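Local coordinates for oxysterol-binding protein homolog 3 (Saccharomyces cerevisiae, PDB 4IC4) that carries lipids in a hydrophobic pocket between membranes through the cytosol, in directional transport coupled to phosphoinositides, and helps maintain the distribution of sterols within the cell, at residues P68-Q73 and F120-A125; E126-I131 and T319-R324; R324-A329 and E340-L345. One frame throughout, in Å; residues are numbered along the deposited sequence.

Interaction 1 of 3, residues P68-Q73 and F120-A125; sequences PISILQ and FNPLLA
A single parallel bridge, Ser-70 beside Phe-120, is wedged in just where segment 68-73 turns into a helix, within the OSBP-related domain (ORD), whose barrel is built of antiparallel strands. The residue that makes the bridge is also the N-cap of helix 71-76, and with Gln-73 it forms a capping box. Phe-120 serves the bridge at both backbone ends: its N gives a nearly straight bond of 2.8 Å to Ile-69 O, in the carbonyl plane, and its O receives Ile-71 N in a weak bond of 3.0 Å, bent to 134°. In the box, Ser-70 N meets a lone pair of Gln-73 OE1 at 2.8 Å, and Gln-73 N returns a long, weak bond to Ser-70 OG. That hydroxyl, placed between its own N and carbonyl carbon, has its stronger partner in Ser-321 OG; serine's short side chain suits a cap that stays close to the backbone.

Apolar contact continues the join. The ring of Pro-122, which has no N-H to satisfy, points at the first helical turn; its CD lies 3.6 Å from Ile-71 CB, the two side chains crossing at about a right angle, and its CG lies 3.9 Å from Leu-72 CG. Phe-151 of strand 150-157 packs on all three. An alanine in place of Ile-71 would probably weaken the grip on Pro-122, because CG1 and CD1, both packed against its CD, would be gone. Asn-121 runs alongside Ile-71, near the phosphoinositide-binding Lys-118 and Glu-346, and its OD1 stands 3.5 Å from Ile-71 CD1.

Interaction 2 of 3, residues E126-I131 and T319-R324; sequences ETFELI and TDSRLR
Glu-126 reaches from just before strand 127-132 into segment 319-324, a loop with a short 3-10 turn, and its chain is extended, with CG anti to the backbone N (chi1 176°). CB is 4.0 Å from Thr-319 O, CG closes to 3.4 Å from the same oxygen, and CD lies against Arg-324 CD. At the tip OE1 takes the hydrogen of Ser-321 OG at 2.6 Å on its anti lone pair, while OE2 uses its syn lone pair for a salt bridge to Arg-324 NH1, 2.9 Å away. OE2 lies close to the plane of the Arg-324 guanidinium, although carboxylate and guanidinium are turned 73° apart. Leu-123 N is a further partner of OE2, and the guanidinium is also paired with Asp-326.

Beyond it, a single backbone bridge joins Thr-127 and Asp-320: Thr-127 N points almost straight at Thr-319 O, and Thr-127 O accepts from Ser-321 N. Thr-127 OG1 and Thr-319 OG1 share a hydrogen bond of 2.7 Å. Asp-320 divides its work: OD1 takes Glu-129 N at 3.0 Å, and OD2 closes an Asx turn with Arg-322 N while pairing with Arg-322 NH1. The extended Arg-322 chain ends with NH1 and NH2 both on Glu-129 O, which lies in the plane of the Arg-322 guanidinium. Phe-128 CE1 lies over one face of that group, 3.1 Å above it, with the planes 25° apart. Glu-129's own carboxylate turns to Tyr-381 and Arg-385.

Buried charges are thus met by opposite charges or backbone dipoles, which would probably keep Glu-126 and Asp-320 ionised and hold the loop firmly on the strand.

Interaction 3 of 3, residues R324-A329 and E340-L345; sequences RPDIRA and EWKLKL
Two helices joined by a short connection, 325-331 and 335-354, form an antiparallel helical hairpin; the short segments run at 166° to each other with their axes 8.4 Å apart.

The CH-pi contact is Pro-325 on Trp-341. Pro-325 CB stands 3.7 Å above the centroid of the five-membered ring, only 12° off its normal, and CG lies 3.5 Å from CE3, over the same face. Proline suits the first helical turn, where its missing N-H costs nothing, and its rigid ring sets the CB and CG methylenes on the flat indole face.

The apolar contacts follow the same seam. Leu-345 spreads its two methyls: CD1 touches Pro-325 CG, and CD2 sits by the Arg-324 guanidinium and Asp-326. Trp-397, from the end of the chain, also touches Pro-325, Arg-324 and Leu-345.

The charged pair lies within 324-329. Arg-324 grips Asp-326 side-on, NH2 to OD2 and NE to OD1, both on syn lone pairs, and OD1 also takes Ile-327 N. On the other helix, the extended Lys-342 sends NZ away to the backbone O of Met-61, a residue of the phosphoinositide site, and to Asn-66. At the closest approach of the backbones, Asp-326 CB meets Trp-341 CB at 3.6 Å.

Overall arrangement
Interactions 1 and 2 are buried and interaction 3 is only partly so, farther from the centre of the chain, with helix on helix. Interaction 1 relies on backbone bonds and a proline ring, interaction 2 on charges and hydroxyls, interaction 3 on apolar and CH-pi contact. The centres of interactions 1 and 2 are the closest pair, about 9 Å apart, and those of interactions 2 and 3 the most distant. Arg-324 belongs to both 2 and 3, and its NH1 also reaches Asn-121 O of interaction 1, so one guanidinium ties the chain leading into strand 127-132 to the start of the hairpin. Phe-120 packs on Asp-326 and Ile-327, joining 1 to 3.

Interaction 1 of 3, residues P68-Q73 and F120-A125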
loop_
_atom_site.group_PDB
_atom_site.type_symbol
_atom_site.label_atom_id
_atom_site.label_comp_id
_atom_site.label_asym_id
_atom_site.label_seq_id
_atom_site.Cartn_x
_atom_site.Cartn_y
_atom_site.Cartn_z
ATOM N N PRO A 68 -5.108 3.853 12.228
ATOM C CA PRO A 68 -6.243 4.510 11.571
ATOM C C PRO A 68 -6.329 4.663 10.054
ATOM O O PRO A 68 -6.593 5.754 9.555
ATOM C CB PRO A 68 -6.324 5.852 12.297
ATOM C CG PRO A 68 -4.895 6.155 12.575
ATOM C CD PRO A 68 -4.327 4.820 13.021
ATOM N N ILE A 69 -6.115 3.571 9.328
ATOM C CA ILE A 69 -6.259 3.567 7.868
ATOM C C ILE A 69 -6.689 2.164 7.449
ATOM O O ILE A 69 -6.546 1.210 8.219
ATOM C CB ILE A 69 -4.947 3.926 7.091
ATOM C CG1 ILE A 69 -3.835 2.932 7.422
ATOM C CG2 ILE A 69 -4.543 5.368 7.367
ATOM C CD1 ILE A 69 -2.650 3.046 6.477
ATOM N N SER A 70 -7.241 2.040 6.244
ATOM C CA SER A 70 -7.666 0.737 5.735
ATOM C C SER A 70 -6.544 0.146 4.887
ATOM O O SER A 70 -5.582 0.840 4.552
ATOM C CB SER A 70 -8.924 0.875 4.873
ATOM O OG SER A 70 -8.613 1.461 3.619
ATOM N N ILE A 71 -6.664 -1.128 4.527
ATOM C CA ILE A 71 -5.622 -1.747 3.710
ATOM C C ILE A 71 -5.531 -1.062 2.346
ATOM O O ILE A 71 -4.452 -0.976 1.762
ATOM C CB ILE A 71 -5.873 -3.257 3.513
ATOM C CG1 ILE A 71 -5.821 -3.965 4.868
ATOM C CG2 ILE A 71 -4.817 -3.845 2.568
ATOM C CD1 ILE A 71 -6.065 -5.459 4.790
ATOM N N LEU A 72 -6.657 -0.570 1.835
ATOM C CA LEU A 72 -6.631 0.124 0.550
ATOM C C LEU A 72 -5.739 1.356 0.674
ATOM O O LEU A 72 -4.979 1.680 -0.240
ATOM C CB LEU A 72 -8.040 0.551 0.135
ATOM C CG LEU A 72 -9.041 -0.571 -0.159
ATOM C CD1 LEU A 72 -10.423 0.033 -0.407
ATOM C CD2 LEU A 72 -8.580 -1.373 -1.366
ATOM N N GLN A 73 -5.835 2.042 1.809
ATOM C CA GLN A 73 -5.017 3.223 2.042
ATOM C C GLN A 73 -3.542 2.831 2.214
ATOM O O GLN A 73 -2.649 3.503 1.693
ATOM C CB GLN A 73 -5.553 3.991 3.260
ATOM C CG GLN A 73 -6.925 4.611 2.968
ATOM C CD GLN A 73 -7.608 5.205 4.183
ATOM O OE1 GLN A 73 -7.760 4.548 5.214
ATOM N NE2 GLN A 73 -8.046 6.456 4.058
ATOM N N PHE A 120 -7.053 -1.414 9.040
ATOM C CA PHE A 120 -8.373 -2.028 9.129
ATOM C C PHE A 120 -8.608 -2.834 7.856
ATOM O O PHE A 120 -8.195 -2.419 6.765
ATOM C CB PHE A 120 -9.467 -0.965 9.182
ATOM C CG PHE A 120 -9.646 -0.321 10.525
ATOM C CD1 PHE A 120 -10.803 -0.552 11.263
ATOM C CD2 PHE A 120 -8.698 0.563 11.022
ATOM C CE1 PHE A 120 -11.016 0.095 12.476
ATOM C CE2 PHE A 120 -8.902 1.216 12.233
ATOM C CZ PHE A 120 -10.068 0.982 12.961
ATOM N N ASN A 121 -9.271 -3.978 7.985
ATOM C CA ASN A 121 -9.600 -4.785 6.816
ATOM C C ASN A 121 -10.745 -4.074 6.101
ATOM O O ASN A 121 -11.780 -3.788 6.700
ATOM C CB ASN A 121 -10.070 -6.182 7.228
ATOM C CG ASN A 121 -8.972 -7.003 7.858
ATOM O OD1 ASN A 121 -7.912 -7.192 7.269
ATOM N ND2 ASN A 121 -9.224 -7.504 9.062
ATOM N N PRO A 122 -10.573 -3.762 4.812
ATOM C CA PRO A 122 -11.666 -3.084 4.113
ATOM C C PRO A 122 -12.861 -4.020 3.968
ATOM O O PRO A 122 -12.730 -5.239 4.073
ATOM C CB PRO A 122 -11.058 -2.753 2.751
ATOM C CG PRO A 122 -9.581 -2.711 3.017
ATOM C CD PRO A 122 -9.379 -3.866 3.959
ATOM N N LEU A 123 -14.028 -3.440 3.735
ATOM C CA LEU A 123 -15.225 -4.232 3.526
ATOM C C LEU A 123 -15.280 -4.546 2.034
ATOM O O LEU A 123 -14.698 -3.828 1.224
ATOM C CB LEU A 123 -16.467 -3.424 3.904
ATOM C CG LEU A 123 -16.517 -2.933 5.349
ATOM C CD1 LEU A 123 -17.719 -2.016 5.530
ATOM C CD2 LEU A 123 -16.590 -4.126 6.297
ATOM N N LEU A 124 -15.946 -5.631 1.665
ATOM C CA LEU A 124 -16.087 -5.934 0.254
ATOM C C LEU A 124 -16.809 -4.729 -0.367
ATOM O O LEU A 124 -17.798 -4.238 0.180
ATOM C CB LEU A 124 -16.917 -7.204 0.062
ATOM C CG LEU A 124 -17.249 -7.593 -1.379
ATOM C CD1 LEU A 124 -15.978 -7.866 -2.169
ATOM C CD2 LEU A 124 -18.126 -8.834 -1.351
ATOM N N ALA A 125 -16.293 -4.252 -1.495
ATOM C CA ALA A 125 -16.862 -3.117 -2.221
ATOM C C ALA A 125 -16.463 -1.763 -1.644
ATOM O O ALA A 125 -16.891 -0.723 -2.141
ATOM C CB ALA A 125 -18.385 -3.237 -2.309
#

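Interaction 2 of 3, residues E126-I131 and T319-R324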
loop_
_atom_site.group_PDB
_atom_site.type_symbol
_atom_site.label_atom_id
_atom_site.label_comp_id
_atom_site.label_asym_id
_atom_site.label_seq_id
_atom_site.Cartn_x
_atom_site.Cartn_y
_atom_site.Cartn_z
ATOM N N GLU A 126 -15.665 -1.774 -0.581
ATOM C CA GLU A 126 -15.172 -0.521 -0.026
ATOM C C GLU A 126 -14.204 0.014 -1.089
ATOM O O GLU A 126 -13.561 -0.758 -1.807
ATOM C CB GLU A 126 -14.425 -0.772 1.292
ATOM C CG GLU A 126 -13.789 0.471 1.910
ATOM C CD GLU A 126 -13.242 0.214 3.307
ATOM O OE1 GLU A 126 -12.294 0.915 3.722
ATOM O OE2 GLU A 126 -13.765 -0.687 3.997
ATOM N N THR A 127 -14.097 1.331 -1.184
ATOM C CA THR A 127 -13.216 1.945 -2.164
ATOM C C THR A 127 -12.330 2.991 -1.512
ATOM O O THR A 127 -12.542 3.379 -0.363
ATOM C CB THR A 127 -14.030 2.651 -3.272
ATOM O OG1 THR A 127 -14.925 3.600 -2.675
ATOM C CG2 THR A 127 -14.822 1.642 -4.084
ATOM N N PHE A 128 -11.312 3.418 -2.237
ATOM C CA PHE A 128 -10.460 4.485 -1.755
ATOM C C PHE A 128 -9.880 5.200 -2.951
ATOM O O PHE A 128 -9.177 4.606 -3.764
ATOM C CB PHE A 128 -9.319 3.990 -0.867
ATOM C CG PHE A 128 -8.389 5.088 -0.432
ATOM C CD1 PHE A 128 -8.850 6.132 0.368
ATOM C CD2 PHE A 128 -7.063 5.105 -0.857
ATOM C CE1 PHE A 128 -8.004 7.180 0.738
ATOM C CE2 PHE A 128 -6.208 6.148 -0.495
ATOM C CZ PHE A 128 -6.679 7.192 0.306
ATOM N N GLU A 129 -10.209 6.477 -3.077
ATOM C CA GLU A 129 -9.678 7.274 -4.164
ATOM C C GLU A 129 -8.590 8.163 -3.583
ATOM O O GLU A 129 -8.604 8.485 -2.392
ATOM C CB GLU A 129 -10.757 8.168 -4.782
ATOM C CG GLU A 129 -11.258 9.272 -3.846
ATOM C CD GLU A 129 -11.946 10.410 -4.588
ATOM O OE1 GLU A 129 -11.511 11.565 -4.421
ATOM O OE2 GLU A 129 -12.918 10.157 -5.327
ATOM N N LEU A 130 -7.645 8.550 -4.427
ATOM C CA LEU A 130 -6.573 9.432 -4.001
ATOM C C LEU A 130 -6.126 10.279 -5.177
ATOM O O LEU A 130 -5.489 9.790 -6.113
ATOM C CB LEU A 130 -5.383 8.639 -3.447
ATOM C CG LEU A 130 -4.212 9.513 -2.978
ATOM C CD1 LEU A 130 -4.651 10.421 -1.831
ATOM C CD2 LEU A 130 -3.060 8.627 -2.547
ATOM N N ILE A 131 -6.491 11.555 -5.129
ATOM C CA ILE A 131 -6.122 12.500 -6.166
ATOM C C ILE A 131 -5.007 13.378 -5.614
ATOM O O ILE A 131 -5.194 14.074 -4.612
ATOM C CB ILE A 131 -7.309 13.405 -6.546
ATOM C CG1 ILE A 131 -8.436 12.563 -7.153
ATOM C CG2 ILE A 131 -6.848 14.474 -7.530
ATOM C CD1 ILE A 131 -9.715 13.341 -7.401
ATOM N N THR A 319 -18.927 4.564 -0.334
ATOM C CA THR A 319 -17.967 3.523 0.014
ATOM C C THR A 319 -16.512 3.879 0.327
ATOM O O THR A 319 -15.729 2.990 0.663
ATOM C CB THR A 319 -17.931 2.484 -1.124
ATOM O OG1 THR A 319 -17.591 3.153 -2.344
ATOM C CG2 THR A 319 -19.296 1.810 -1.299
ATOM N N ASP A 320 -16.132 5.149 0.223
ATOM C CA ASP A 320 -14.735 5.510 0.464
ATOM C C ASP A 320 -14.274 5.254 1.898
ATOM O O ASP A 320 -15.026 5.470 2.854
ATOM C CB ASP A 320 -14.510 6.979 0.106
ATOM C CG ASP A 320 -13.038 7.324 -0.060
ATOM O OD1 ASP A 320 -12.477 7.081 -1.150
ATOM O OD2 ASP A 320 -12.437 7.840 0.905
ATOM N N SER A 321 -13.032 4.800 2.051
ATOM C CA SER A 321 -12.481 4.526 3.379
ATOM C C SER A 321 -12.547 5.745 4.300
ATOM O O SER A 321 -12.630 5.600 5.519
ATOM C CB SER A 321 -11.025 4.066 3.275
ATOM O OG SER A 321 -10.913 2.830 2.591
ATOM N N ARG A 322 -12.503 6.942 3.725
ATOM C CA ARG A 322 -12.566 8.160 4.535
ATOM C C ARG A 322 -13.915 8.317 5.227
ATOM O O ARG A 322 -14.050 9.126 6.144
ATOM C CB ARG A 322 -12.329 9.400 3.676
ATOM C CG ARG A 322 -10.967 9.481 3.013
ATOM C CD ARG A 322 -10.864 10.764 2.213
ATOM N NE ARG A 322 -9.612 10.871 1.468
ATOM C CZ ARG A 322 -9.359 10.242 0.326
ATOM N NH1 ARG A 322 -10.270 9.446 -0.221
ATOM N NH2 ARG A 322 -8.192 10.423 -0.282
ATOM N N LEU A 323 -14.909 7.551 4.785
ATOM C CA LEU A 323 -16.239 7.647 5.368
ATOM C C LEU A 323 -16.524 6.565 6.407
ATOM O O LEU A 323 -17.612 6.525 6.986
ATOM C CB LEU A 323 -17.296 7.621 4.255
ATOM C CG LEU A 323 -17.136 8.733 3.208
ATOM C CD1 LEU A 323 -18.244 8.635 2.166
ATOM C CD2 LEU A 323 -17.153 10.097 3.892
ATOM N N ARG A 324 -15.554 5.689 6.655
ATOM C CA ARG A 324 -15.754 4.636 7.648
ATOM C C ARG A 324 -15.774 5.218 9.054
ATOM O O ARG A 324 -14.838 5.902 9.475
ATOM C CB ARG A 324 -14.673 3.559 7.535
ATOM C CG ARG A 324 -14.982 2.572 6.430
ATOM C CD ARG A 324 -14.086 1.360 6.440
ATOM N NE ARG A 324 -14.105 0.618 7.698
ATOM C CZ ARG A 324 -13.661 -0.630 7.810
ATOM N NH1 ARG A 324 -13.186 -1.255 6.740
ATOM N NH2 ARG A 324 -13.657 -1.246 8.982
HETATM O O HOH W 1 -13.969 6.059 -3.167
#

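Interaction 3 of 3, residues R324-A329 and E340-L345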
loop_
_atom_site.group_PDB
_atom_site.type_symbol
_atom_site.label_atom_id
_atom_site.label_comp_id
_atom_site.label_asym_id
_atom_site.label_seq_id
_atom_site.Cartn_x
_atom_site.Cartn_y
_atom_site.Cartn_z
ATOM N N ARG A 324 -15.554 5.689 6.655
ATOM C CA ARG A 324 -15.754 4.636 7.648
ATOM C C ARG A 324 -15.774 5.218 9.054
ATOM O O ARG A 324 -14.838 5.902 9.475
ATOM C CB ARG A 324 -14.673 3.559 7.535
ATOM C CG ARG A 324 -14.982 2.572 6.430
ATOM C CD ARG A 324 -14.086 1.360 6.440
ATOM N NE ARG A 324 -14.105 0.618 7.698
ATOM C CZ ARG A 324 -13.661 -0.630 7.810
ATOM N NH1 ARG A 324 -13.186 -1.255 6.740
ATOM N NH2 ARG A 324 -13.657 -1.246 8.982
ATOM N N PRO A 325 -16.846 4.940 9.803
ATOM C CA PRO A 325 -16.984 5.453 11.169
ATOM C C PRO A 325 -16.040 4.873 12.206
ATOM O O PRO A 325 -15.644 5.574 13.142
ATOM C CB PRO A 325 -18.449 5.174 11.495
ATOM C CG PRO A 325 -18.729 3.934 10.730
ATOM C CD PRO A 325 -18.051 4.199 9.397
ATOM N N ASP A 326 -15.680 3.604 12.058
ATOM C CA ASP A 326 -14.778 3.000 13.022
ATOM C C ASP A 326 -13.371 3.567 12.864
ATOM O O ASP A 326 -12.716 3.905 13.852
ATOM C CB ASP A 326 -14.788 1.467 12.902
ATOM C CG ASP A 326 -14.571 0.962 11.478
ATOM O OD1 ASP A 326 -14.635 1.743 10.501
ATOM O OD2 ASP A 326 -14.355 -0.261 11.345
ATOM N N ILE A 327 -12.917 3.701 11.623
ATOM C CA ILE A 327 -11.594 4.254 11.383
ATOM C C ILE A 327 -11.546 5.708 11.858
ATOM O O ILE A 327 -10.571 6.133 12.481
ATOM C CB ILE A 327 -11.217 4.205 9.883
ATOM C CG1 ILE A 327 -11.215 2.752 9.389
ATOM C CG2 ILE A 327 -9.848 4.863 9.671
ATOM C CD1 ILE A 327 -10.730 2.576 7.947
ATOM N N ARG A 328 -12.605 6.466 11.576
ATOM C CA ARG A 328 -12.654 7.872 11.969
ATOM C C ARG A 328 -12.674 8.052 13.484
ATOM O O ARG A 328 -11.927 8.865 14.025
ATOM C CB ARG A 328 -13.878 8.561 11.357
ATOM C CG ARG A 328 -13.930 10.064 11.618
ATOM C CD ARG A 328 -12.769 10.776 10.945
ATOM N NE ARG A 328 -12.804 10.583 9.499
ATOM C CZ ARG A 328 -11.806 10.879 8.674
ATOM N NH1 ARG A 328 -10.673 11.387 9.143
ATOM N NH2 ARG A 328 -11.938 10.668 7.373
ATOM N N ALA A 329 -13.527 7.293 14.162
ATOM C CA ALA A 329 -13.619 7.389 15.612
ATOM C C ALA A 329 -12.282 7.019 16.250
ATOM O O ALA A 329 -11.835 7.671 17.196
ATOM C CB ALA A 329 -14.724 6.474 16.125
ATOM N N GLU A 340 -17.099 -0.528 18.851
ATOM C CA GLU A 340 -18.499 -0.831 18.587
ATOM C C GLU A 340 -18.789 -0.758 17.090
ATOM O O GLU A 340 -19.486 -1.611 16.539
ATOM C CB GLU A 340 -19.403 0.145 19.341
ATOM C CG GLU A 340 -20.837 -0.332 19.478
ATOM C CD GLU A 340 -21.678 0.582 20.351
ATOM O OE1 GLU A 340 -21.239 0.901 21.477
ATOM O OE2 GLU A 340 -22.781 0.975 19.913
ATOM N N TRP A 341 -18.247 0.263 16.433
ATOM C CA TRP A 341 -18.456 0.422 15.000
ATOM C C TRP A 341 -17.766 -0.677 14.195
ATOM O O TRP A 341 -18.320 -1.162 13.212
ATOM C CB TRP A 341 -17.960 1.792 14.531
ATOM C CG TRP A 341 -18.994 2.875 14.622
ATOM C CD1 TRP A 341 -18.954 3.988 15.415
ATOM C CD2 TRP A 341 -20.206 2.961 13.867
ATOM N NE1 TRP A 341 -20.070 4.764 15.194
ATOM C CE2 TRP A 341 -20.854 4.158 14.250
ATOM C CE3 TRP A 341 -20.807 2.145 12.901
ATOM C CZ2 TRP A 341 -22.074 4.556 13.699
ATOM C CZ3 TRP A 341 -22.024 2.543 12.352
ATOM C CH2 TRP A 341 -22.642 3.738 12.754
ATOM N N LYS A 342 -16.556 -1.060 14.602
ATOM C CA LYS A 342 -15.837 -2.112 13.892
ATOM C C LYS A 342 -16.688 -3.380 13.893
ATOM O O LYS A 342 -16.908 -3.999 12.851
ATOM C CB LYS A 342 -14.481 -2.377 14.557
ATOM C CG LYS A 342 -13.631 -3.411 13.828
ATOM C CD LYS A 342 -12.238 -3.521 14.428
ATOM C CE LYS A 342 -11.428 -4.596 13.718
ATOM N NZ LYS A 342 -10.061 -4.735 14.292
ATOM N N LEU A 343 -17.183 -3.752 15.067
ATOM C CA LEU A 343 -18.024 -4.938 15.191
ATOM C C LEU A 343 -19.295 -4.804 14.357
ATOM O O LEU A 343 -19.736 -5.762 13.723
ATOM C CB LEU A 343 -18.387 -5.170 16.657
ATOM C CG LEU A 343 -17.207 -5.473 17.583
ATOM C CD1 LEU A 343 -17.684 -5.537 19.025
ATOM C CD2 LEU A 343 -16.555 -6.787 17.173
ATOM N N LYS A 344 -19.879 -3.610 14.355
ATOM C CA LYS A 344 -21.098 -3.360 13.599
ATOM C C LYS A 344 -20.894 -3.525 12.094
ATOM O O LYS A 344 -21.688 -4.180 11.425
ATOM C CB LYS A 344 -21.629 -1.957 13.900
ATOM C CG LYS A 344 -22.807 -1.525 13.027
ATOM C CD LYS A 344 -23.988 -2.484 13.134
ATOM C CE LYS A 344 -24.623 -2.450 14.513
ATOM N NZ LYS A 344 -25.804 -3.356 14.588
ATOM N N LEU A 345 -19.833 -2.930 11.558
ATOM C CA LEU A 345 -19.568 -3.045 10.128
ATOM C C LEU A 345 -19.330 -4.498 9.725
ATOM O O LEU A 345 -19.804 -4.945 8.682
ATOM C CB LEU A 345 -18.358 -2.196 9.735
ATOM C CG LEU A 345 -18.625 -0.773 9.235
ATOM C CD1 LEU A 345 -19.320 0.045 10.309
ATOM C CD2 LEU A 345 -17.303 -0.133 8.827
#